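Local coordinates for PpBBE-like 1 D396N (Physcomitrella patens subsp. patens, PDB 6EO5), which oxidises cellobiose as a berberine bridge enzyme homologue, using an FAD cofactor that is held bi-covalently, at residues A[120-125]-A[145-150]; A[137-142]-A[164-169]; A[305-310]-A[319-324]. All coordinates share one frame; numbering follows the deposited sequence.

Overall arrangement
The first two contacts interleave along the chain, in the order 120-125, 137-142, 145-150, 164-169, and both lie in the FAD binding domain with their centres about 10 Å apart. H150 of contact 1 links the two, its ring touching V166 and its NE2 hydrogen-bonded to G140 N, and together they reach the cofactor at its diphosphate, ribityl chain and flavin ring. Contact 3 comes later in the sequence, about 13 Å from contact 1 and 16 Å from contact 2, centre to centre. Its first segment lies on helix 302-308, which packs on strands 222-230 and 264-271; its second lies in the loop that follows. L321 meets P124, and W310 meets C142, so the cysteinyl attachment of the flavin lies close to where contact 3 meets the other two.

Contact 1 of 3, residues A[120-125]-A[145-150]; sequences FRLGPL and VGIAGH. With FAD (flavin-adenine dinucleotide), chain C.
R121 and G146 form a single backbone bridge, their CA atoms 4.2 Å apart, with one hydrogen bond on each side of it. I147 N donates to F120 O in a nearly straight bond of 2.9 Å. L122 N donates to V145 O at 2.8 Å in a more bent one. Both bridged residues are N-caps, so this strand-like pair ties together the starts of helices 122-133 and 147-153. L122 is the chief side chain. With CG anti to the carbonyl carbon (chi1 -65°), it lies alongside V145 and sets CD1 over one face of the H150 imidazole, a CH-pi contact 4.2 Å from the ring centroid. Its other methyl, CD2, meets I147 CD1 at 3.8 Å. That same I147 methyl also packs on L125 CD2, while I147 CG2 rests against F120 CB; branched aliphatic chains fill this interior with methyls that can each face a different neighbour. At the ring edge, H150 ND1 and FAD O2' are hydrogen-bonded at 2.9 Å, and NE2 is engaged by G140 N, so both nitrogens fix the ring's rotation. Glycine suits positions G146 and G149, where a beta carbon would collide with the cofactor. G146 N reaches FAD O2P at 2.8 Å and G149 N reaches O1P. Gathered at the opening of a helix, these N-H groups would probably help offset the negative charge of the diphosphate.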
loop_
_atom_site.group_PDB
_atom_site.type_symbol
_atom_site.label_atom_id
_atom_site.label_comp_id
_atom_site.label_asym_id
_atom_site.label_seq_id
_atom_site.Cartn_x
_atom_site.Cartn_y
_atom_site.Cartn_z
ATOM N N PHE A 120 -9.775 1.863 -9.790
ATOM C CA PHE A 120 -8.902 3.004 -10.025
ATOM C C PHE A 120 -7.449 2.697 -9.663
ATOM O O PHE A 120 -7.159 1.946 -8.721
ATOM C CB PHE A 120 -9.382 4.203 -9.208
ATOM C CG PHE A 120 -10.002 5.287 -10.028
ATOM C CD1 PHE A 120 -9.206 6.160 -10.760
ATOM C CD2 PHE A 120 -11.383 5.455 -10.056
ATOM C CE1 PHE A 120 -9.783 7.182 -11.518
ATOM C CE2 PHE A 120 -11.970 6.471 -10.814
ATOM C CZ PHE A 120 -11.166 7.328 -11.545
ATOM N N ARG A 121 -6.534 3.295 -10.429
ATOM C CA ARG A 121 -5.122 3.378 -10.088
ATOM C C ARG A 121 -4.834 4.765 -9.525
ATOM O O ARG A 121 -5.585 5.710 -9.755
ATOM C CB ARG A 121 -4.227 3.107 -11.302
ATOM C CG ARG A 121 -4.655 1.957 -12.202
ATOM C CD ARG A 121 -5.031 0.739 -11.425
ATOM N NE ARG A 121 -4.652 -0.501 -12.100
ATOM C CZ ARG A 121 -5.509 -1.362 -12.646
ATOM N NH1 ARG A 121 -6.819 -1.115 -12.614
ATOM N NH2 ARG A 121 -5.050 -2.468 -13.232
ATOM N N LEU A 122 -3.732 4.888 -8.779
ATOM C CA LEU A 122 -3.497 6.128 -8.041
ATOM C C LEU A 122 -3.214 7.297 -8.981
ATOM O O LEU A 122 -3.693 8.414 -8.746
ATOM C CB LEU A 122 -2.351 5.955 -7.047
ATOM C CG LEU A 122 -2.566 4.979 -5.890
ATOM C CD1 LEU A 122 -1.440 5.133 -4.894
ATOM C CD2 LEU A 122 -3.931 5.163 -5.216
ATOM N N GLY A 123 -2.439 7.064 -10.039
ATOM C CA GLY A 123 -2.141 8.090 -11.012
ATOM C C GLY A 123 -3.394 8.759 -11.552
ATOM O O GLY A 123 -3.630 9.955 -11.343
ATOM N N PRO A 124 -4.226 7.994 -12.262
ATOM C CA PRO A 124 -5.497 8.557 -12.744
ATOM C C PRO A 124 -6.380 9.118 -11.638
ATOM O O PRO A 124 -7.104 10.098 -11.873
ATOM C CB PRO A 124 -6.157 7.362 -13.442
ATOM C CG PRO A 124 -4.989 6.541 -13.904
ATOM C CD PRO A 124 -3.975 6.651 -12.814
ATOM N N LEU A 125 -6.351 8.532 -10.437
ATOM C CA LEU A 125 -7.194 9.052 -9.368
ATOM C C LEU A 125 -6.729 10.439 -8.919
ATOM O O LEU A 125 -7.557 11.310 -8.620
ATOM C CB LEU A 125 -7.230 8.071 -8.196
ATOM C CG LEU A 125 -8.086 8.501 -7.002
ATOM C CD1 LEU A 125 -9.502 8.836 -7.431
ATOM C CD2 LEU A 125 -8.091 7.432 -5.907
ATOM N N VAL A 145 -0.468 1.803 -8.775
ATOM C CA VAL A 145 -1.054 1.043 -7.674
ATOM C C VAL A 145 -2.565 1.208 -7.676
ATOM O O VAL A 145 -3.090 2.302 -7.932
ATOM C CB VAL A 145 -0.452 1.489 -6.330
ATOM C CG1 VAL A 145 -1.339 1.071 -5.153
ATOM C CG2 VAL A 145 0.933 0.914 -6.165
ATOM N N GLY A 146 -3.279 0.121 -7.391
ATOM C CA GLY A 146 -4.722 0.198 -7.301
ATOM C C GLY A 146 -5.155 0.811 -5.981
ATOM O O GLY A 146 -4.545 0.585 -4.936
ATOM N N ILE A 147 -6.225 1.610 -6.039
ATOM C CA ILE A 147 -6.725 2.249 -4.826
ATOM C C ILE A 147 -7.241 1.208 -3.845
ATOM O O ILE A 147 -7.219 1.427 -2.629
ATOM C CB ILE A 147 -7.818 3.275 -5.176
ATOM C CG1 ILE A 147 -8.291 4.015 -3.922
ATOM C CG2 ILE A 147 -8.972 2.584 -5.847
ATOM C CD1 ILE A 147 -7.198 4.792 -3.230
ATOM N N ALA A 148 -7.688 0.058 -4.351
ATOM C CA ALA A 148 -8.415 -0.930 -3.563
ATOM C C ALA A 148 -7.531 -1.611 -2.525
ATOM O O ALA A 148 -7.749 -1.441 -1.320
ATOM C CB ALA A 148 -9.039 -1.973 -4.490
ATOM N N GLY A 149 -6.552 -2.404 -2.975
ATOM C CA GLY A 149 -5.616 -3.000 -2.037
ATOM C C GLY A 149 -4.945 -1.957 -1.168
ATOM O O GLY A 149 -4.919 -2.073 0.059
ATOM N N HIS A 150 -4.422 -0.905 -1.802
ATOM C CA HIS A 150 -3.812 0.217 -1.100
ATOM C C HIS A 150 -4.670 0.684 0.073
ATOM O O HIS A 150 -4.222 0.682 1.226
ATOM C CB HIS A 150 -3.589 1.353 -2.098
ATOM C CG HIS A 150 -2.708 2.456 -1.597
ATOM N ND1 HIS A 150 -1.384 2.261 -1.260
ATOM C CD2 HIS A 150 -2.954 3.776 -1.410
ATOM C CE1 HIS A 150 -0.858 3.410 -0.876
ATOM N NE2 HIS A 150 -1.790 4.347 -0.960
HETATM P PA FAD C . -3.671 -6.029 -5.588
HETATM O O1A FAD C . -2.578 -7.069 -5.780
HETATM O O2A FAD C . -4.624 -5.992 -6.755
HETATM O O5B FAD C . -4.477 -6.183 -4.198
HETATM C C5B FAD C . -3.821 -6.520 -2.995
HETATM C C4B FAD C . -4.752 -7.294 -2.068
HETATM O O4B FAD C . -5.984 -6.609 -1.929
HETATM C C3B FAD C . -5.083 -8.673 -2.611
HETATM O O3B FAD C . -5.288 -9.544 -1.521
HETATM C C2B FAD C . -6.397 -8.448 -3.311
HETATM O O2B FAD C . -7.146 -9.633 -3.413
HETATM C C1B FAD C . -7.054 -7.399 -2.422
HETATM N N9A FAD C . -8.030 -6.623 -3.218
HETATM C C8A FAD C . -7.793 -5.972 -4.405
HETATM N N7A FAD C . -8.942 -5.399 -4.826
HETATM C C5A FAD C . -9.912 -5.677 -3.930
HETATM C C6A FAD C . -11.254 -5.350 -3.885
HETATM N N6A FAD C . -11.788 -4.621 -4.859
HETATM N N1A FAD C . -12.026 -5.777 -2.827
HETATM C C2A FAD C . -11.459 -6.540 -1.832
HETATM N N3A FAD C . -10.122 -6.873 -1.881
HETATM C C4A FAD C . -9.360 -6.449 -2.918
HETATM N N1 FAD C . 2.199 1.140 -0.196
HETATM C C2 FAD C . 2.026 2.342 0.499
HETATM O O2 FAD C . 1.359 2.420 1.552
HETATM N N3 FAD C . 2.603 3.495 -0.006
HETATM C C4 FAD C . 3.343 3.461 -1.169
HETATM O O4 FAD C . 3.832 4.500 -1.601
HETATM C C4X FAD C . 3.518 2.269 -1.856
HETATM N N5 FAD C . 4.220 2.252 -3.042
HETATM C C5X FAD C . 4.126 1.159 -3.882
HETATM C C6 FAD C . 4.723 1.209 -5.137
HETATM C C7 FAD C . 4.561 0.184 -6.082
HETATM C C7M FAD C . 5.213 0.285 -7.443
HETATM C C8 FAD C . 3.862 -0.977 -5.689
HETATM C C8M FAD C . 3.746 -2.175 -6.612
HETATM C C9 FAD C . 3.343 -1.047 -4.382
HETATM C C9A FAD C . 3.445 0.017 -3.468
HETATM N N10 FAD C . 2.974 -0.042 -2.150
HETATM C C10 FAD C . 2.907 1.109 -1.389
HETATM C "C1'" FAD C . 2.270 -1.247 -1.622
HETATM C "C2'" FAD C . 0.781 -1.131 -1.936
HETATM O "O2'" FAD C . 0.101 -0.267 -1.055
HETATM C "C3'" FAD C . 0.162 -2.507 -1.847
HETATM O "O3'" FAD C . 0.848 -3.304 -2.782
HETATM C "C4'" FAD C . -1.333 -2.431 -2.142
HETATM O "O4'" FAD C . -1.990 -3.444 -1.406
HETATM C "C5'" FAD C . -1.596 -2.558 -3.641
HETATM O "O5'" FAD C . -2.969 -2.621 -3.965
HETATM P P FAD C . -3.388 -3.150 -5.434
HETATM O O1P FAD C . -4.880 -2.999 -5.616
HETATM O O2P FAD C . -2.605 -2.511 -6.550
HETATM O O3P FAD C . -2.840 -4.662 -5.423
HETATM O O HOH W 1 -7.891 -0.532 -7.656
#

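Contact 2 of 3, residues A[137-142]-A[164-169]; sequences IPAGNC and GLVTDN. With FAD (flavin-adenine dinucleotide), chain C.
P138 and N169 meet tip to tip, the pyrrolidine carbon CG 3.5 Å from the amide nitrogen ND2. The ring also rests against the carbonyl of G164, and an inverse gamma turn centred on P138, closed by a weak bond from A139 N to I137 O, suits proline's restricted backbone. N169 holds its amide with CG beside the backbone N (chi1 -73°), from where ND2 donates to L165 O at 2.9 Å, approaching above the carbonyl plane. ND2 also bonds to F163 O and OD1 to H216, so the amide is gripped at both ends. An alanine here would probably leave H216 and the carbonyls of F163 and L165 without these bonds and open a gap beside the proline ring. V166 divides its methyls: CG2 packs on A139, 3.4 Å from its CA, and lies near P138 O, while CG1 faces I137 CD1 at 4.3 Å. Beyond this buried core, the chain runs to the flavin. G140 leaves room for FAD O4, which takes a weak bond from N141 N, and C142 SG is covalently joined to FAD C6 at 1.8 Å. This 6-S-cysteinyl linkage is one of the two attachments characteristic of bi-covalent flavoenzymes of the berberine bridge family.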
loop_
_atom_site.group_PDB
_atom_site.type_symbol
_atom_site.label_atom_id
_atom_site.label_comp_id
_atom_site.label_asym_id
_atom_site.label_seq_id
_atom_site.Cartn_x
_atom_site.Cartn_y
_atom_site.Cartn_z
ATOM N N ILE A 137 -6.721 12.644 -1.984
ATOM C CA ILE A 137 -6.629 11.788 -0.808
ATOM C C ILE A 137 -5.143 11.577 -0.541
ATOM O O ILE A 137 -4.327 11.680 -1.472
ATOM C CB ILE A 137 -7.369 10.458 -1.009
ATOM C CG1 ILE A 137 -6.752 9.669 -2.156
ATOM C CG2 ILE A 137 -8.834 10.706 -1.239
ATOM C CD1 ILE A 137 -7.375 8.316 -2.328
ATOM N N PRO A 138 -4.729 11.280 0.719
ATOM C CA PRO A 138 -3.297 11.104 1.018
ATOM C C PRO A 138 -2.776 9.712 0.646
ATOM O O PRO A 138 -2.299 8.945 1.491
ATOM C CB PRO A 138 -3.250 11.382 2.528
ATOM C CG PRO A 138 -4.574 10.918 3.028
ATOM C CD PRO A 138 -5.571 11.178 1.925
ATOM N N ALA A 139 -2.831 9.383 -0.647
ATOM C CA ALA A 139 -2.397 8.072 -1.116
ATOM C C ALA A 139 -0.884 8.028 -1.321
ATOM O O ALA A 139 -0.176 9.023 -1.144
ATOM C CB ALA A 139 -3.124 7.688 -2.403
ATOM N N GLY A 140 -0.387 6.846 -1.699
ATOM C CA GLY A 140 1.028 6.630 -1.936
ATOM C C GLY A 140 1.481 7.219 -3.257
ATOM O O GLY A 140 0.736 7.906 -3.952
ATOM N N ASN A 141 2.728 6.919 -3.623
ATOM C CA ASN A 141 3.351 7.614 -4.740
ATOM C C ASN A 141 3.615 6.746 -5.964
ATOM O O ASN A 141 4.158 7.256 -6.948
ATOM C CB ASN A 141 4.661 8.268 -4.290
ATOM C CG ASN A 141 5.746 7.268 -4.070
ATOM O OD1 ASN A 141 5.493 6.171 -3.557
ATOM N ND2 ASN A 141 6.966 7.616 -4.476
ATOM N N CYS A 142 3.258 5.463 -5.951
ATOM C CA CYS A 142 3.357 4.641 -7.152
ATOM C C CYS A 142 2.108 4.825 -8.014
ATOM O O CYS A 142 1.012 4.431 -7.587
ATOM C CB CYS A 142 3.532 3.183 -6.777
ATOM S SG CYS A 142 4.927 2.884 -5.645
ATOM N N GLY A 164 -3.765 11.889 7.189
ATOM C CA GLY A 164 -4.002 10.517 7.606
ATOM C C GLY A 164 -3.609 9.516 6.533
ATOM O O GLY A 164 -3.063 9.856 5.479
ATOM N N LEU A 165 -3.879 8.244 6.827
ATOM C CA LEU A 165 -3.719 7.188 5.835
ATOM C C LEU A 165 -4.937 7.152 4.919
ATOM O O LEU A 165 -6.010 7.649 5.260
ATOM C CB LEU A 165 -3.546 5.819 6.509
ATOM C CG LEU A 165 -2.463 5.658 7.580
ATOM C CD1 LEU A 165 -2.689 4.381 8.369
ATOM C CD2 LEU A 165 -1.056 5.683 6.982
ATOM N N VAL A 166 -4.764 6.542 3.742
ATOM C CA VAL A 166 -5.907 6.326 2.855
ATOM C C VAL A 166 -7.027 5.633 3.612
ATOM O O VAL A 166 -8.193 6.046 3.551
ATOM C CB VAL A 166 -5.489 5.515 1.619
ATOM C CG1 VAL A 166 -6.655 5.356 0.682
ATOM C CG2 VAL A 166 -4.349 6.193 0.925
ATOM N N THR A 167 -6.682 4.580 4.361
ATOM C CA THR A 167 -7.698 3.825 5.080
ATOM C C THR A 167 -8.417 4.712 6.089
ATOM O O THR A 167 -9.621 4.554 6.304
ATOM C CB THR A 167 -7.065 2.573 5.737
ATOM O OG1 THR A 167 -8.000 1.486 5.724
ATOM C CG2 THR A 167 -6.601 2.824 7.179
ATOM N N ASP A 168 -7.722 5.698 6.656
ATOM C CA ASP A 168 -8.337 6.626 7.595
ATOM C C ASP A 168 -9.374 7.527 6.942
ATOM O O ASP A 168 -10.110 8.222 7.656
ATOM C CB ASP A 168 -7.265 7.508 8.240
ATOM C CG ASP A 168 -6.450 6.785 9.294
ATOM O OD1 ASP A 168 -7.017 5.914 9.987
ATOM O OD2 ASP A 168 -5.246 7.112 9.436
ATOM N N ASN A 169 -9.422 7.574 5.612
ATOM C CA ASN A 169 -10.317 8.467 4.893
ATOM C C ASN A 169 -11.418 7.711 4.166
ATOM O O ASN A 169 -12.196 8.320 3.421
ATOM C CB ASN A 169 -9.524 9.333 3.913
ATOM C CG ASN A 169 -8.723 10.406 4.610
ATOM O OD1 ASN A 169 -9.255 11.458 4.940
ATOM N ND2 ASN A 169 -7.436 10.144 4.846
HETATM P PA FAD C . -3.671 -6.029 -5.588
HETATM O O1A FAD C . -2.578 -7.069 -5.780
HETATM O O2A FAD C . -4.624 -5.992 -6.755
HETATM O O5B FAD C . -4.477 -6.183 -4.198
HETATM C C5B FAD C . -3.821 -6.520 -2.995
HETATM C C4B FAD C . -4.752 -7.294 -2.068
HETATM O O4B FAD C . -5.984 -6.609 -1.929
HETATM C C3B FAD C . -5.083 -8.673 -2.611
HETATM O O3B FAD C . -5.288 -9.544 -1.521
HETATM C C2B FAD C . -6.397 -8.448 -3.311
HETATM O O2B FAD C . -7.146 -9.633 -3.413
HETATM C C1B FAD C . -7.054 -7.399 -2.422
HETATM N N9A FAD C . -8.030 -6.623 -3.218
HETATM C C8A FAD C . -7.793 -5.972 -4.405
HETATM N N7A FAD C . -8.942 -5.399 -4.826
HETATM C C5A FAD C . -9.912 -5.677 -3.930
HETATM C C6A FAD C . -11.254 -5.350 -3.885
HETATM N N6A FAD C . -11.788 -4.621 -4.859
HETATM N N1A FAD C . -12.026 -5.777 -2.827
HETATM C C2A FAD C . -11.459 -6.540 -1.832
HETATM N N3A FAD C . -10.122 -6.873 -1.881
HETATM C C4A FAD C . -9.360 -6.449 -2.918
HETATM N N1 FAD C . 2.199 1.140 -0.196
HETATM C C2 FAD C . 2.026 2.342 0.499
HETATM O O2 FAD C . 1.359 2.420 1.552
HETATM N N3 FAD C . 2.603 3.495 -0.006
HETATM C C4 FAD C . 3.343 3.461 -1.169
HETATM O O4 FAD C . 3.832 4.500 -1.601
HETATM C C4X FAD C . 3.518 2.269 -1.856
HETATM N N5 FAD C . 4.220 2.252 -3.042
HETATM C C5X FAD C . 4.126 1.159 -3.882
HETATM C C6 FAD C . 4.723 1.209 -5.137
HETATM C C7 FAD C . 4.561 0.184 -6.082
HETATM C C7M FAD C . 5.213 0.285 -7.443
HETATM C C8 FAD C . 3.862 -0.977 -5.689
HETATM C C8M FAD C . 3.746 -2.175 -6.612
HETATM C C9 FAD C . 3.343 -1.047 -4.382
HETATM C C9A FAD C . 3.445 0.017 -3.468
HETATM N N10 FAD C . 2.974 -0.042 -2.150
HETATM C C10 FAD C . 2.907 1.109 -1.389
HETATM C "C1'" FAD C . 2.270 -1.247 -1.622
HETATM C "C2'" FAD C . 0.781 -1.131 -1.936
HETATM O "O2'" FAD C . 0.101 -0.267 -1.055
HETATM C "C3'" FAD C . 0.162 -2.507 -1.847
HETATM O "O3'" FAD C . 0.848 -3.304 -2.782
HETATM C "C4'" FAD C . -1.333 -2.431 -2.142
HETATM O "O4'" FAD C . -1.990 -3.444 -1.406
HETATM C "C5'" FAD C . -1.596 -2.558 -3.641
HETATM O "O5'" FAD C . -2.969 -2.621 -3.965
HETATM P P FAD C . -3.388 -3.150 -5.434
HETATM O O1P FAD C . -4.880 -2.999 -5.616
HETATM O O2P FAD C . -2.605 -2.511 -6.550
HETATM O O3P FAD C . -2.840 -4.662 -5.423
#

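Contact 3 of 3, residues A[305-310]-A[319-324]; sequences LILVNW and NQLNNV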
loop_
_atom_site.group_PDB
_atom_site.type_symbol
_atom_site.label_atom_id
_atom_site.label_comp_id
_atom_site.label_asym_id
_atom_site.label_seq_id
_atom_site.Cartn_x
_atom_site.Cartn_y
_atom_site.Cartn_z
ATOM N N LEU A 305 3.535 17.800 -7.859
ATOM C CA LEU A 305 4.197 17.065 -6.795
ATOM C C LEU A 305 4.062 15.562 -7.018
ATOM O O LEU A 305 5.032 14.807 -6.862
ATOM C CB LEU A 305 3.612 17.472 -5.441
ATOM C CG LEU A 305 4.223 16.561 -4.380
ATOM C CD1 LEU A 305 5.508 17.165 -3.837
ATOM C CD2 LEU A 305 3.240 16.184 -3.287
ATOM N N ILE A 306 2.862 15.122 -7.412
ATOM C CA ILE A 306 2.639 13.730 -7.787
ATOM C C ILE A 306 3.613 13.305 -8.876
ATOM O O ILE A 306 4.154 12.198 -8.852
ATOM C CB ILE A 306 1.179 13.540 -8.230
ATOM C CG1 ILE A 306 0.240 14.019 -7.130
ATOM C CG2 ILE A 306 0.910 12.094 -8.563
ATOM C CD1 ILE A 306 0.341 13.204 -5.878
ATOM N N LEU A 307 3.858 14.179 -9.853
ATOM C CA LEU A 307 4.758 13.799 -10.933
ATOM C C LEU A 307 6.193 13.710 -10.442
ATOM O O LEU A 307 6.922 12.777 -10.798
ATOM C CB LEU A 307 4.634 14.789 -12.085
ATOM C CG LEU A 307 3.316 14.657 -12.853
ATOM C CD1 LEU A 307 2.915 15.970 -13.511
ATOM C CD2 LEU A 307 3.445 13.544 -13.877
ATOM N N VAL A 308 6.617 14.662 -9.618
ATOM C CA VAL A 308 8.001 14.674 -9.176
ATOM C C VAL A 308 8.271 13.489 -8.258
ATOM O O VAL A 308 9.334 12.855 -8.331
ATOM C CB VAL A 308 8.324 16.022 -8.509
ATOM C CG1 VAL A 308 9.685 15.993 -7.865
ATOM C CG2 VAL A 308 8.264 17.128 -9.549
ATOM N N ASN A 309 7.293 13.141 -7.410
ATOM C CA ASN A 309 7.427 12.001 -6.512
ATOM C C ASN A 309 7.490 10.680 -7.253
ATOM O O ASN A 309 7.699 9.645 -6.617
ATOM C CB ASN A 309 6.277 11.951 -5.507
ATOM C CG ASN A 309 6.498 12.869 -4.336
ATOM O OD1 ASN A 309 7.598 13.380 -4.146
ATOM N ND2 ASN A 309 5.461 13.076 -3.534
ATOM N N TRP A 310 7.306 10.680 -8.570
ATOM C CA TRP A 310 7.558 9.494 -9.373
ATOM C C TRP A 310 8.596 9.752 -10.465
ATOM O O TRP A 310 8.589 9.082 -11.501
ATOM C CB TRP A 310 6.259 8.957 -9.960
ATOM C CG TRP A 310 6.375 7.516 -10.277
ATOM C CD1 TRP A 310 6.278 6.935 -11.511
ATOM C CD2 TRP A 310 6.646 6.458 -9.353
ATOM N NE1 TRP A 310 6.462 5.584 -11.409
ATOM C CE2 TRP A 310 6.695 5.260 -10.098
ATOM C CE3 TRP A 310 6.846 6.405 -7.968
ATOM C CZ2 TRP A 310 6.928 4.006 -9.502
ATOM C CZ3 TRP A 310 7.082 5.169 -7.376
ATOM C CH2 TRP A 310 7.120 3.979 -8.148
ATOM N N ASN A 319 -1.352 14.972 -17.883
ATOM C CA ASN A 319 -2.039 13.808 -18.437
ATOM C C ASN A 319 -1.162 12.571 -18.484
ATOM O O ASN A 319 -1.666 11.490 -18.807
ATOM C CB ASN A 319 -2.554 14.098 -19.843
ATOM C CG ASN A 319 -3.698 15.095 -19.849
ATOM O OD1 ASN A 319 -4.696 14.931 -19.136
ATOM N ND2 ASN A 319 -3.559 16.141 -20.657
ATOM N N GLN A 320 0.137 12.706 -18.208
ATOM C CA GLN A 320 0.984 11.525 -18.114
ATOM C C GLN A 320 0.465 10.575 -17.049
ATOM O O GLN A 320 0.557 9.354 -17.211
ATOM C CB GLN A 320 2.426 11.941 -17.822
ATOM C CG GLN A 320 3.364 10.810 -17.580
ATOM C CD GLN A 320 3.631 10.007 -18.830
ATOM O OE1 GLN A 320 4.435 10.401 -19.673
ATOM N NE2 GLN A 320 2.958 8.872 -18.962
ATOM N N LEU A 321 -0.137 11.118 -15.984
ATOM C CA LEU A 321 -0.627 10.301 -14.879
ATOM C C LEU A 321 -1.717 9.321 -15.299
ATOM O O LEU A 321 -2.056 8.435 -14.507
ATOM C CB LEU A 321 -1.134 11.206 -13.751
ATOM C CG LEU A 321 -0.096 12.106 -13.070
ATOM C CD1 LEU A 321 -0.735 12.953 -11.994
ATOM C CD2 LEU A 321 1.021 11.281 -12.479
ATOM N N ASN A 322 -2.265 9.450 -16.517
ATOM C CA ASN A 322 -3.208 8.480 -17.067
ATOM C C ASN A 322 -2.520 7.308 -17.750
ATOM O O ASN A 322 -3.164 6.277 -17.979
ATOM C CB ASN A 322 -4.132 9.128 -18.103
ATOM C CG ASN A 322 -5.129 10.104 -17.498
ATOM O OD1 ASN A 322 -5.696 9.872 -16.427
ATOM N ND2 ASN A 322 -5.362 11.200 -18.203
ATOM N N ASN A 323 -1.245 7.450 -18.107
ATOM C CA ASN A 323 -0.533 6.474 -18.924
ATOM C C ASN A 323 0.836 6.175 -18.344
ATOM O O ASN A 323 1.835 6.134 -19.069
ATOM C CB ASN A 323 -0.367 6.961 -20.360
ATOM C CG ASN A 323 -1.689 7.176 -21.050
ATOM O OD1 ASN A 323 -2.329 6.222 -21.493
ATOM N ND2 ASN A 323 -2.113 8.436 -21.150
ATOM N N VAL A 324 0.925 5.977 -17.033
ATOM C CA VAL A 324 2.216 5.615 -16.455
ATOM C C VAL A 324 2.474 4.151 -16.773
ATOM O O VAL A 324 1.631 3.292 -16.480
ATOM C CB VAL A 324 2.260 5.879 -14.947
ATOM C CG1 VAL A 324 3.660 5.602 -14.406
ATOM C CG2 VAL A 324 1.847 7.335 -14.661
#
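I306 and L321 touch through their methyls, with I306 CG2 3.9 Å from L321 CD1. The isoleucine's beta carbon faces the 319-324 segment; with CG2 anti to the backbone N, this short branch does the touching, and the two side chains cross at about a right angle. I306 also touches Y126 of helix 122-133, as fits a bulky, purely apolar residue buried between neighbours. One residue on, L307 folds CG beside the backbone N (chi1 -72°), which brings CD2 to L321 CD2 at 3.6 Å; the same methyl skirts Q320 CB at 4.4 Å. L321 therefore presents its fork to two successive helix residues, and a leucine suits the place because its two methyls can spread over both. After N309, whose backbone O accepts a probable hydrogen bond from N141 ND2, comes W310. Its N donates to L307 O at 3.1 Å. The pyrrole part of the indole, at CD1 and NE1, is met obliquely by V324 CG1, 4.1 Å from NE1. On the benzene part of the same indole, CH2 lies 3.5 Å from C142 SG, so a broad flat residue can span from the 319-324 segment to the flavin-bearing cysteine. Across the two segments the attraction is apolar throughout, resting on dispersion and the burial of hydrocarbon surface, forces that favour close approach but impose little directionality.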